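Local coordinates for multidrug resistance protein (Vibrio cholerae, PDB 1YC9) that probably forms, as a trimer, an outer membrane channel for drug efflux that could contribute to resistance to compounds such as puromycin and acriflavine, at residues V122-S127 and A269-Q274; Q274-A279 and S333-Y338; L129-A134 and I262-W267; W115-A120 and Q280-P285. The protein carries 1 engineered substitution. One frame throughout, in Å; residues are numbered along the deposited sequence.

Contact 1 (V122-S127 and A269-Q274); sequences VVAATS and AEAAAQ
V123 is the first residue of V122-S127 to reach across, and it meets Q274. Its methyl CG1 stands anti to the backbone N (chi1 177°) and comes to 3.5 Å from Q274 CG. The two side chains cross obliquely. The glutamine chain bends at chi2 (-55°), which turns CD back against the same valine, 3.6 Å from V123 CG1. One residue on, A124 marks the closest point of the two backbones: its CA is 4.0 Å from the CA of A271. Only small groups fit there. The carbonyl O of A124 faces A271 CB at 3.6 Å, while A124 CB packs on Q274 CB. A125 points the other way, onto F62 and A66 of helix 47-67. A turn later S127 comes back to the interface and sets its CB against A271 CB, with OG beside the CG methylene of E270. That hydroxyl is spent inside its own helix. With OG next to the backbone N it donates to V123 O at 2.7 Å, and this carbonyl also takes the S127 N-H, at 2.9 Å, from the opposite face of its plane. On the other helix A272 packs against Y338 and A341 of helix 326-391. The two segments run antiparallel, their axes 8.0 Å apart and their directions at 166°, and exchange no hydrogen bond. What joins them here is methyl and methylene packing, and the serine hydroxyl can sit in such a seam because its proton is already engaged.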
loop_
_atom_site.group_PDB
_atom_site.type_symbol
_atom_site.label_atom_id
_atom_site.label_comp_id
_atom_site.label_asym_id
_atom_site.label_seq_id
_atom_site.Cartn_x
_atom_site.Cartn_y
_atom_site.Cartn_z
ATOM N N VAL A 122 11.449 -28.549 4.010
ATOM C CA VAL A 122 12.313 -28.203 2.891
ATOM C C VAL A 122 11.535 -28.024 1.607
ATOM O O VAL A 122 11.808 -27.083 0.890
ATOM C CB VAL A 122 13.460 -29.209 2.731
ATOM C CG1 VAL A 122 14.313 -28.875 1.527
ATOM C CG2 VAL A 122 14.222 -29.234 3.984
ATOM N N VAL A 123 10.524 -28.843 1.351
ATOM C CA VAL A 123 9.659 -28.621 0.204
ATOM C C VAL A 123 8.945 -27.263 0.206
ATOM O O VAL A 123 8.851 -26.596 -0.818
ATOM C CB VAL A 123 8.626 -29.735 0.038
ATOM C CG1 VAL A 123 7.708 -29.415 -1.106
ATOM C CG2 VAL A 123 9.362 -31.063 -0.239
ATOM N N ALA A 124 8.519 -26.851 1.387
ATOM C CA ALA A 124 7.914 -25.554 1.563
ATOM C C ALA A 124 8.907 -24.459 1.246
ATOM O O ALA A 124 8.596 -23.550 0.508
ATOM C CB ALA A 124 7.384 -25.412 2.993
ATOM N N ALA A 125 10.134 -24.607 1.736
ATOM C CA ALA A 125 11.146 -23.583 1.511
ATOM C C ALA A 125 11.592 -23.500 0.017
ATOM O O ALA A 125 11.858 -22.411 -0.509
ATOM C CB ALA A 125 12.350 -23.864 2.385
ATOM N N THR A 126 11.681 -24.629 -0.632
ATOM C CA THR A 126 12.057 -24.654 -2.029
ATOM C C THR A 126 10.914 -24.159 -2.923
ATOM O O THR A 126 11.155 -23.611 -3.992
ATOM C CB THR A 126 12.487 -26.047 -2.476
ATOM O OG1 THR A 126 11.432 -26.983 -2.269
ATOM C CG2 THR A 126 13.606 -26.547 -1.629
ATOM N N SER A 127 9.656 -24.370 -2.468
ATOM C CA SER A 127 8.501 -23.845 -3.149
ATOM C C SER A 127 8.496 -22.343 -3.027
ATOM O O SER A 127 8.154 -21.662 -3.985
ATOM C CB SER A 127 7.209 -24.457 -2.584
ATOM O OG SER A 127 7.204 -25.832 -2.814
ATOM N N ALA A 269 0.978 -21.556 -2.608
ATOM C CA ALA A 269 -0.084 -22.481 -2.186
ATOM C C ALA A 269 0.468 -23.907 -1.914
ATOM O O ALA A 269 0.157 -24.541 -0.916
ATOM C CB ALA A 269 -1.228 -22.492 -3.161
ATOM N N GLU A 270 1.400 -24.380 -2.766
ATOM C CA GLU A 270 2.156 -25.588 -2.446
ATOM C C GLU A 270 2.919 -25.545 -1.111
ATOM O O GLU A 270 2.870 -26.497 -0.359
ATOM C CB GLU A 270 3.139 -25.939 -3.579
ATOM C CG GLU A 270 3.771 -27.318 -3.374
ATOM C CD GLU A 270 2.735 -28.397 -3.142
ATOM O OE1 GLU A 270 1.870 -28.507 -4.031
ATOM O OE2 GLU A 270 2.762 -29.088 -2.069
ATOM N N ALA A 271 3.615 -24.441 -0.848
ATOM C CA ALA A 271 4.373 -24.247 0.370
ATOM C C ALA A 271 3.440 -24.317 1.580
ATOM O O ALA A 271 3.704 -25.067 2.535
ATOM C CB ALA A 271 5.065 -22.911 0.324
ATOM N N ALA A 272 2.302 -23.628 1.460
ATOM C CA ALA A 272 1.249 -23.674 2.514
ATOM C C ALA A 272 0.700 -25.065 2.762
ATOM O O ALA A 272 0.476 -25.431 3.904
ATOM C CB ALA A 272 0.114 -22.674 2.211
ATOM N N ALA A 273 0.461 -25.848 1.708
ATOM C CA ALA A 273 0.012 -27.207 1.814
ATOM C C ALA A 273 1.000 -28.035 2.618
ATOM O O ALA A 273 0.631 -28.809 3.474
ATOM C CB ALA A 273 -0.183 -27.825 0.380
ATOM N N GLN A 274 2.287 -27.869 2.329
ATOM C CA GLN A 274 3.354 -28.575 3.035
ATOM C C GLN A 274 3.355 -28.195 4.514
ATOM O O GLN A 274 3.621 -29.044 5.371
ATOM C CB GLN A 274 4.729 -28.212 2.456
ATOM C CG GLN A 274 5.034 -28.769 1.008
ATOM C CD GLN A 274 4.878 -30.267 0.894
ATOM O OE1 GLN A 274 4.314 -30.774 -0.066
ATOM N NE2 GLN A 274 5.395 -30.972 1.850
#

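Contact 2 (Q274-A279 and S333-Y338); sequences QQVGIA and SAEARY
V276 and A334 bring their backbones nearest, CA to CA 5.1 Å, where segments 274-279 and 333-338, on helices 260-281 and 326-391, run antiparallel at 171° with axes 8.4 Å apart. V276 does most of the reaching. With CG1 anti to the backbone N (chi1 170°), CG2 falls beside N, and it is this methyl that comes to 3.4 Å from A334 O and also rests on the CA of E335. The same methyl meets Y338 CB at 3.8 Å. From there the tyrosine side chain leads away from V276, toward A272 and A273 further back along helix 260-281. A334 returns the contact with its methyl, which touches both the carbonyl O of Q275 and the CB of A279; the two alanine CB atoms are 3.9 Å apart. On one flank a water bridges two side chains. It accepts from Q275 NE2 at 2.6 Å and from R337 NE at 2.9 Å, lying in the plane of the guanidinium at its edge. R337 is anchored further by its NH1, which forms a salt bridge with E340 and a hydrogen bond with Q344. The carboxylate of E335 is engaged elsewhere: OE2 makes a salt bridge with K57 of the second subunit. Between these helices the chain makes the hairpin of strands 286-298 and 309-322, so the contact draws together the two helices that flank it, side by side in the helical barrel characteristic of outer membrane factors.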
loop_
_atom_site.group_PDB
_atom_site.type_symbol
_atom_site.label_atom_id
_atom_site.label_comp_id
_atom_site.label_asym_id
_atom_site.label_seq_id
_atom_site.Cartn_x
_atom_site.Cartn_y
_atom_site.Cartn_z
ATOM N N GLN A 274 2.287 -27.869 2.329
ATOM C CA GLN A 274 3.354 -28.575 3.035
ATOM C C GLN A 274 3.355 -28.195 4.514
ATOM O O GLN A 274 3.621 -29.044 5.371
ATOM C CB GLN A 274 4.729 -28.212 2.456
ATOM C CG GLN A 274 5.034 -28.769 1.008
ATOM C CD GLN A 274 4.878 -30.267 0.894
ATOM O OE1 GLN A 274 4.314 -30.774 -0.066
ATOM N NE2 GLN A 274 5.395 -30.972 1.850
ATOM N N GLN A 275 3.116 -26.917 4.797
ATOM C CA GLN A 275 3.047 -26.431 6.172
ATOM C C GLN A 275 1.863 -27.050 6.956
ATOM O O GLN A 275 1.955 -27.213 8.181
ATOM C CB GLN A 275 3.069 -24.905 6.230
ATOM C CG GLN A 275 4.369 -24.342 5.708
ATOM C CD GLN A 275 4.384 -22.851 5.428
ATOM O OE1 GLN A 275 5.473 -22.273 5.306
ATOM N NE2 GLN A 275 3.226 -22.238 5.260
ATOM N N VAL A 276 0.791 -27.401 6.268
ATOM C CA VAL A 276 -0.311 -28.127 6.867
ATOM C C VAL A 276 0.225 -29.492 7.251
ATOM O O VAL A 276 -0.060 -30.005 8.343
ATOM C CB VAL A 276 -1.567 -28.222 5.939
ATOM C CG1 VAL A 276 -2.585 -29.181 6.483
ATOM C CG2 VAL A 276 -2.167 -26.874 5.718
ATOM N N GLY A 277 1.004 -30.114 6.344
ATOM C CA GLY A 277 1.610 -31.369 6.681
ATOM C C GLY A 277 2.524 -31.324 7.897
ATOM O O GLY A 277 2.513 -32.252 8.684
ATOM N N ILE A 278 3.346 -30.300 8.002
ATOM C CA ILE A 278 4.213 -30.121 9.134
ATOM C C ILE A 278 3.359 -30.106 10.398
ATOM O O ILE A 278 3.722 -30.723 11.409
ATOM C CB ILE A 278 4.984 -28.815 9.031
ATOM C CG1 ILE A 278 6.057 -28.881 7.879
ATOM C CG2 ILE A 278 5.687 -28.467 10.323
ATOM C CD1 ILE A 278 6.622 -27.539 7.539
ATOM N N ALA A 279 2.281 -29.321 10.371
ATOM C CA ALA A 279 1.450 -29.148 11.577
ATOM C C ALA A 279 0.805 -30.472 11.988
ATOM O O ALA A 279 0.690 -30.810 13.181
ATOM C CB ALA A 279 0.362 -28.086 11.369
ATOM N N SER A 333 -4.216 -22.794 12.237
ATOM C CA SER A 333 -3.561 -21.666 11.624
ATOM C C SER A 333 -2.914 -22.085 10.288
ATOM O O SER A 333 -2.981 -21.316 9.321
ATOM C CB SER A 333 -2.569 -21.066 12.598
ATOM O OG SER A 333 -3.314 -20.408 13.615
ATOM N N ALA A 334 -2.344 -23.280 10.248
ATOM C CA ALA A 334 -1.674 -23.753 9.017
ATOM C C ALA A 334 -2.776 -24.020 7.964
ATOM O O ALA A 334 -2.624 -23.662 6.813
ATOM C CB ALA A 334 -0.882 -24.986 9.291
ATOM N N GLU A 335 -3.903 -24.604 8.348
ATOM C CA GLU A 335 -4.986 -24.833 7.379
ATOM C C GLU A 335 -5.476 -23.521 6.835
ATOM O O GLU A 335 -5.704 -23.409 5.665
ATOM C CB GLU A 335 -6.186 -25.602 7.971
ATOM C CG GLU A 335 -5.877 -27.021 8.368
ATOM C CD GLU A 335 -6.979 -27.669 9.195
ATOM O OE1 GLU A 335 -6.841 -28.887 9.524
ATOM O OE2 GLU A 335 -7.975 -26.948 9.538
ATOM N N ALA A 336 -5.645 -22.526 7.701
ATOM C CA ALA A 336 -6.074 -21.204 7.325
ATOM C C ALA A 336 -5.099 -20.551 6.328
ATOM O O ALA A 336 -5.518 -19.922 5.369
ATOM C CB ALA A 336 -6.199 -20.363 8.503
ATOM N N ARG A 337 -3.819 -20.697 6.578
ATOM C CA ARG A 337 -2.833 -20.142 5.664
ATOM C C ARG A 337 -2.954 -20.837 4.300
ATOM O O ARG A 337 -2.873 -20.145 3.273
ATOM C CB ARG A 337 -1.411 -20.256 6.231
ATOM C CG ARG A 337 -0.328 -19.934 5.232
ATOM C CD ARG A 337 -0.394 -18.519 4.618
ATOM N NE ARG A 337 0.492 -18.413 3.452
ATOM C CZ ARG A 337 0.232 -17.735 2.310
ATOM N NH1 ARG A 337 -0.856 -16.971 2.161
ATOM N NH2 ARG A 337 1.165 -17.728 1.334
ATOM N N TYR A 338 -3.154 -22.153 4.278
ATOM C CA TYR A 338 -3.367 -22.866 3.002
ATOM C C TYR A 338 -4.564 -22.350 2.249
ATOM O O TYR A 338 -4.521 -22.102 1.047
ATOM C CB TYR A 338 -3.493 -24.353 3.213
ATOM C CG TYR A 338 -3.815 -25.091 1.968
ATOM C CD1 TYR A 338 -5.024 -25.713 1.815
ATOM C CD2 TYR A 338 -2.895 -25.149 0.912
ATOM C CE1 TYR A 338 -5.343 -26.380 0.676
ATOM C CE2 TYR A 338 -3.220 -25.804 -0.249
ATOM C CZ TYR A 338 -4.434 -26.430 -0.365
ATOM O OH TYR A 338 -4.769 -27.103 -1.520
HETATM O O HOH W 1 2.913 -20.000 3.895
#

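Contact 3 (L129-A134 and I262-W267); sequences LAAAEA and ITAARW
Where A130, A131 and A134 meet T263, A264 and W267, the shortest polar bonds stay inside the helices: E133 N to L129 O and R266 N to I262 O, both 2.8 Å. The T263 hydroxyl likewise turns back along its own helix and donates to R259 O, which leaves the threonine methyl CG2 to meet A134 CB at 4.0 Å. Across the seam carbon does the touching, partly against backbone carbonyl oxygens. W267 is the one large group. A chi1 of -81° sets its CG beside the backbone N, and chi2 of 114° turns the indole so that a face meets A130 CB. That methyl stands 3.4 Å from the centroid of the five-membered ring and almost on its normal, a clean CH-pi contact; the six-membered ring extends beyond it. The W267 CB also packs on the A131 methyl. At the centre, A131 and A264 match each other in a reciprocal way: A131 CB lies 3.5 Å from A264 O, and A264 CB lies 3.7 Å from A131 O. Their CA atoms are 4.0 Å apart. A134 CB then closes on A264 CB from the next turn. L129 and A132 face away, onto A59 of helix 47-67, and I262 packs on Y345, T348 and A352 of helix 326-391. Two helical segments at 170° with axes 7.9 Å apart, facing each other through alanines that recur at seven-residue intervals (A124 and A131 on one, A264 and A271 on the other), fit the Alacoil form of antiparallel coiled coil.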
loop_
_atom_site.group_PDB
_atom_site.type_symbol
_atom_site.label_atom_id
_atom_site.label_comp_id
_atom_site.label_asym_id
_atom_site.label_seq_id
_atom_site.Cartn_x
_atom_site.Cartn_y
_atom_site.Cartn_z
ATOM N N LEU A 129 11.162 -20.603 -2.720
ATOM C CA LEU A 129 12.226 -20.149 -3.623
ATOM C C LEU A 129 11.723 -20.110 -5.067
ATOM O O LEU A 129 12.021 -19.195 -5.819
ATOM C CB LEU A 129 13.450 -21.045 -3.475
ATOM C CG LEU A 129 14.591 -20.767 -4.466
ATOM C CD1 LEU A 129 15.051 -19.324 -4.342
ATOM C CD2 LEU A 129 15.750 -21.728 -4.231
ATOM N N ALA A 130 10.985 -21.118 -5.479
ATOM C CA ALA A 130 10.423 -21.111 -6.829
ATOM C C ALA A 130 9.493 -19.935 -7.037
ATOM O O ALA A 130 9.451 -19.329 -8.109
ATOM C CB ALA A 130 9.696 -22.457 -7.174
ATOM N N ALA A 131 8.752 -19.578 -5.995
ATOM C CA ALA A 131 7.919 -18.404 -6.070
ATOM C C ALA A 131 8.779 -17.145 -6.177
ATOM O O ALA A 131 8.453 -16.241 -6.972
ATOM C CB ALA A 131 6.964 -18.335 -4.877
ATOM N N ALA A 132 9.863 -17.104 -5.410
ATOM C CA ALA A 132 10.800 -15.978 -5.488
ATOM C C ALA A 132 11.471 -15.828 -6.869
ATOM O O ALA A 132 11.718 -14.701 -7.380
ATOM C CB ALA A 132 11.800 -16.066 -4.423
ATOM N N GLU A 133 11.738 -16.964 -7.482
ATOM C CA GLU A 133 12.304 -16.967 -8.839
ATOM C C GLU A 133 11.310 -16.341 -9.824
ATOM O O GLU A 133 11.667 -15.480 -10.628
ATOM C CB GLU A 133 12.704 -18.377 -9.237
ATOM C CG GLU A 133 13.926 -18.876 -8.519
ATOM C CD GLU A 133 14.244 -20.345 -8.765
ATOM O OE1 GLU A 133 13.416 -21.021 -9.392
ATOM O OE2 GLU A 133 15.319 -20.800 -8.301
ATOM N N ALA A 134 10.040 -16.740 -9.717
ATOM C CA ALA A 134 8.971 -16.191 -10.531
ATOM C C ALA A 134 8.802 -14.707 -10.252
ATOM O O ALA A 134 8.592 -13.916 -11.176
ATOM C CB ALA A 134 7.660 -16.937 -10.267
ATOM N N ILE A 262 0.952 -15.701 -11.314
ATOM C CA ILE A 262 0.199 -16.935 -11.146
ATOM C C ILE A 262 1.147 -18.056 -10.716
ATOM O O ILE A 262 0.829 -18.832 -9.818
ATOM C CB ILE A 262 -0.543 -17.338 -12.449
ATOM C CG1 ILE A 262 -1.625 -16.310 -12.753
ATOM C CG2 ILE A 262 -1.121 -18.727 -12.351
ATOM C CD1 ILE A 262 -2.293 -16.467 -14.106
ATOM N N THR A 263 2.309 -18.170 -11.356
ATOM C CA THR A 263 3.260 -19.190 -10.977
ATOM C C THR A 263 3.659 -19.038 -9.505
ATOM O O THR A 263 3.700 -20.002 -8.773
ATOM C CB THR A 263 4.459 -19.076 -11.858
ATOM O OG1 THR A 263 4.023 -19.338 -13.198
ATOM C CG2 THR A 263 5.493 -20.120 -11.503
ATOM N N ALA A 264 3.972 -17.816 -9.102
ATOM C CA ALA A 264 4.414 -17.565 -7.728
ATOM C C ALA A 264 3.327 -17.955 -6.758
ATOM O O ALA A 264 3.598 -18.632 -5.776
ATOM C CB ALA A 264 4.812 -16.151 -7.566
ATOM N N ALA A 265 2.092 -17.569 -7.056
ATOM C CA ALA A 265 0.988 -17.903 -6.157
ATOM C C ALA A 265 0.730 -19.389 -6.119
ATOM O O ALA A 265 0.391 -19.926 -5.058
ATOM C CB ALA A 265 -0.288 -17.140 -6.539
ATOM N N ARG A 266 0.893 -20.062 -7.254
ATOM C CA ARG A 266 0.854 -21.521 -7.286
ATOM C C ARG A 266 1.813 -22.128 -6.265
ATOM O O ARG A 266 1.411 -22.926 -5.418
ATOM C CB ARG A 266 1.184 -22.035 -8.689
ATOM C CG ARG A 266 1.188 -23.549 -8.810
ATOM C CD ARG A 266 0.506 -24.074 -10.063
ATOM N N TRP A 267 3.082 -21.744 -6.356
ATOM C CA TRP A 267 4.115 -22.307 -5.530
ATOM C C TRP A 267 3.868 -21.957 -4.036
ATOM O O TRP A 267 4.215 -22.732 -3.166
ATOM C CB TRP A 267 5.494 -21.776 -5.954
ATOM C CG TRP A 267 6.028 -22.474 -7.104
ATOM C CD1 TRP A 267 6.260 -21.961 -8.346
ATOM C CD2 TRP A 267 6.388 -23.856 -7.162
ATOM N NE1 TRP A 267 6.753 -22.941 -9.178
ATOM C CE2 TRP A 267 6.847 -24.117 -8.478
ATOM C CE3 TRP A 267 6.400 -24.892 -6.229
ATOM C CZ2 TRP A 267 7.341 -25.370 -8.866
ATOM C CZ3 TRP A 267 6.896 -26.156 -6.618
ATOM C CH2 TRP A 267 7.332 -26.377 -7.935
#

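Contact 4 (W115-A120 and Q280-P285); sequences WGKNRA and QAQFYP
W115 and Y284 make the tight half of the contact, although both lie on the surface. Y284 CB sits over the five-membered ring of the indole, 3.5 Å from its centroid and 6° off its normal, a CH-pi contact; the tyrosine ring lies obliquely to the six-membered ring, their planes at 40°. At the indole edge NE1 donates to P285 O at 2.8 Å. This bond is bent, with 131° at the hydrogen, but lies in the carbonyl plane. P285 CD adds a touch on W115 CZ2 at 3.9 Å. Deeper in, the buried methyl of A281 packs on K117 CB at 3.8 Å. Beyond it the fit is looser: K117 CD nears Q282 CG at 4.0 Å in one of two modelled conformers, a less certain contact, and the lysine NZ goes on to a salt bridge with D286. Both backbones change course here. G116 takes the N-cap position of helix 117-183, whose first turn is also held by D113 accepting from N118 N and R119 N, while a type I turn from A281 to Y284 leads out of helix 260-281. These are the bends between neighbouring strands 98-111 and 286-298 and their helices, the junction of beta-barrel and helical barrel in outer membrane factors.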
loop_
_atom_site.group_PDB
_atom_site.type_symbol
_atom_site.label_atom_id
_atom_site.label_comp_id
_atom_site.label_asym_id
_atom_site.label_seq_id
_atom_site.Cartn_x
_atom_site.Cartn_y
_atom_site.Cartn_z
ATOM N N TRP A 115 8.097 -39.077 10.093
ATOM C CA TRP A 115 6.822 -38.680 9.520
ATOM C C TRP A 115 6.918 -37.679 8.381
ATOM O O TRP A 115 5.902 -37.210 7.853
ATOM C CB TRP A 115 5.905 -38.159 10.643
ATOM C CG TRP A 115 6.056 -38.968 11.773
ATOM C CD1 TRP A 115 6.825 -38.702 12.875
ATOM C CD2 TRP A 115 5.519 -40.268 11.963
ATOM N NE1 TRP A 115 6.811 -39.780 13.720
ATOM C CE2 TRP A 115 5.992 -40.740 13.191
ATOM C CE3 TRP A 115 4.652 -41.069 11.229
ATOM C CZ2 TRP A 115 5.638 -41.972 13.699
ATOM C CZ3 TRP A 115 4.308 -42.295 11.726
ATOM C CH2 TRP A 115 4.778 -42.730 12.957
ATOM N N GLY A 116 8.139 -37.299 8.006
ATOM C CA GLY A 116 8.291 -36.407 6.896
ATOM C C GLY A 116 8.106 -34.928 7.177
ATOM O O GLY A 116 8.029 -34.178 6.250
ATOM N N LYS A 117 7.985 -34.554 8.443
ATOM C CA LYS A 117 7.901 -33.152 8.854
ATOM C C LYS A 117 9.011 -32.291 8.269
ATOM O O LYS A 117 8.765 -31.184 7.772
ATOM C CB LYS A 117 7.972 -33.098 10.372
ATOM C CG LYS A 117 7.666 -31.820 10.944
ATOM C CD LYS A 117 7.601 -31.930 12.456
ATOM C CE LYS A 117 8.936 -32.093 13.114
ATOM N NZ LYS A 117 8.712 -32.278 14.542
ATOM N N ASN A 118 10.247 -32.768 8.407
ATOM C CA ASN A 118 11.386 -31.946 8.019
ATOM C C ASN A 118 11.508 -31.910 6.498
ATOM O O ASN A 118 11.801 -30.889 5.907
ATOM C CB ASN A 118 12.676 -32.451 8.675
ATOM C CG ASN A 118 12.656 -32.345 10.180
ATOM O OD1 ASN A 118 11.812 -31.649 10.733
ATOM N ND2 ASN A 118 13.635 -32.983 10.854
ATOM N N ARG A 119 11.258 -33.025 5.845
ATOM C CA ARG A 119 11.192 -32.987 4.421
ATOM C C ARG A 119 10.148 -31.965 3.953
ATOM O O ARG A 119 10.385 -31.204 3.034
ATOM C CB ARG A 119 10.834 -34.359 3.880
ATOM C CG ARG A 119 10.845 -34.353 2.375
ATOM C CD ARG A 119 10.683 -35.737 1.787
ATOM N NE ARG A 119 9.362 -36.242 2.112
ATOM C CZ ARG A 119 8.888 -37.406 1.693
ATOM N NH1 ARG A 119 9.622 -38.179 0.914
ATOM N NH2 ARG A 119 7.671 -37.786 2.051
ATOM N N ALA A 120 8.955 -31.933 4.592
ATOM C CA ALA A 120 7.934 -31.004 4.171
ATOM C C ALA A 120 8.387 -29.571 4.347
ATOM O O ALA A 120 8.050 -28.684 3.560
ATOM C CB ALA A 120 6.596 -31.253 5.003
ATOM N N GLN A 280 0.377 -31.226 11.000
ATOM C CA GLN A 280 -0.113 -32.568 11.261
ATOM C C GLN A 280 0.954 -33.485 11.880
ATOM O O GLN A 280 0.665 -34.224 12.820
ATOM C CB GLN A 280 -0.664 -33.213 9.977
ATOM C CG GLN A 280 -2.006 -32.632 9.495
ATOM C CD GLN A 280 -2.403 -33.112 8.069
ATOM O OE1 GLN A 280 -1.581 -33.686 7.343
ATOM N NE2 GLN A 280 -3.623 -32.795 7.663
ATOM N N ALA A 281 2.196 -33.412 11.358
ATOM C CA ALA A 281 3.255 -34.276 11.801
ATOM C C ALA A 281 3.738 -33.965 13.209
ATOM O O ALA A 281 4.320 -34.817 13.861
ATOM C CB ALA A 281 4.417 -34.205 10.824
ATOM N N GLN A 282 3.454 -32.765 13.684
ATOM C CA GLN A 282 3.796 -32.372 15.042
ATOM C C GLN A 282 3.037 -33.142 16.120
ATOM O O GLN A 282 3.454 -33.179 17.260
ATOM C CB GLN A 282 3.616 -30.853 15.227
ATOM C CG GLN A 282 4.728 -30.061 14.577
ATOM C CD GLN A 282 4.521 -28.564 14.662
ATOM O OE1 GLN A 282 3.378 -28.070 14.897
ATOM N NE2 GLN A 282 5.599 -27.831 14.484
ATOM N N PHE A 283 1.928 -33.766 15.749
ATOM C CA PHE A 283 1.227 -34.650 16.657
ATOM C C PHE A 283 1.901 -36.011 16.871
ATOM O O PHE A 283 1.621 -36.696 17.859
ATOM C CB PHE A 283 -0.197 -34.859 16.170
ATOM C CG PHE A 283 -1.108 -33.642 16.343
ATOM C CD1 PHE A 283 -1.215 -32.703 15.350
ATOM C CD2 PHE A 283 -1.869 -33.473 17.519
ATOM C CE1 PHE A 283 -2.045 -31.600 15.480
ATOM C CE2 PHE A 283 -2.709 -32.399 17.651
ATOM C CZ PHE A 283 -2.812 -31.463 16.624
ATOM N N TYR A 284 2.826 -36.369 15.979
ATOM C CA TYR A 284 3.483 -37.650 15.977
ATOM C C TYR A 284 4.816 -37.612 16.725
ATOM O O TYR A 284 5.330 -36.525 17.001
ATOM C CB TYR A 284 3.692 -38.113 14.527
ATOM C CG TYR A 284 2.384 -38.486 13.886
ATOM C CD1 TYR A 284 1.510 -37.513 13.449
ATOM C CD2 TYR A 284 2.022 -39.851 13.714
ATOM C CE1 TYR A 284 0.298 -37.846 12.863
ATOM C CE2 TYR A 284 0.802 -40.196 13.139
ATOM C CZ TYR A 284 -0.046 -39.180 12.699
ATOM O OH TYR A 284 -1.275 -39.452 12.123
ATOM N N PRO A 285 5.297 -38.781 17.125
ATOM C CA PRO A 285 6.528 -38.837 17.903
ATOM C C PRO A 285 7.709 -38.251 17.137
ATOM O O PRO A 285 7.827 -38.469 15.955
ATOM C CB PRO A 285 6.713 -40.310 18.197
ATOM C CG PRO A 285 5.412 -41.043 17.854
ATOM C CD PRO A 285 4.669 -40.121 16.956
#

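Overall arrangement
Helix 260-281 takes part in every contact. Contacts 4, 1 and 3 pair it with helix 117-183 in that order leading away from the beta strands, centres about 14 Å and then about 10 Å apart, so one antiparallel seam runs from the strand junction into the helical barrel. Contacts 1 and 3 meet where S127 O lies 3.3 Å from W267 CB. Contact 2 joins the same helix to helix 326-391, about 10 Å from contact 1 between centres; they share Q274, and Y338 packs on A272 and A273. Q274 also packs on A120, tying in contact 4. A bound mercury ion lies about 9 Å from the side chain of Y338.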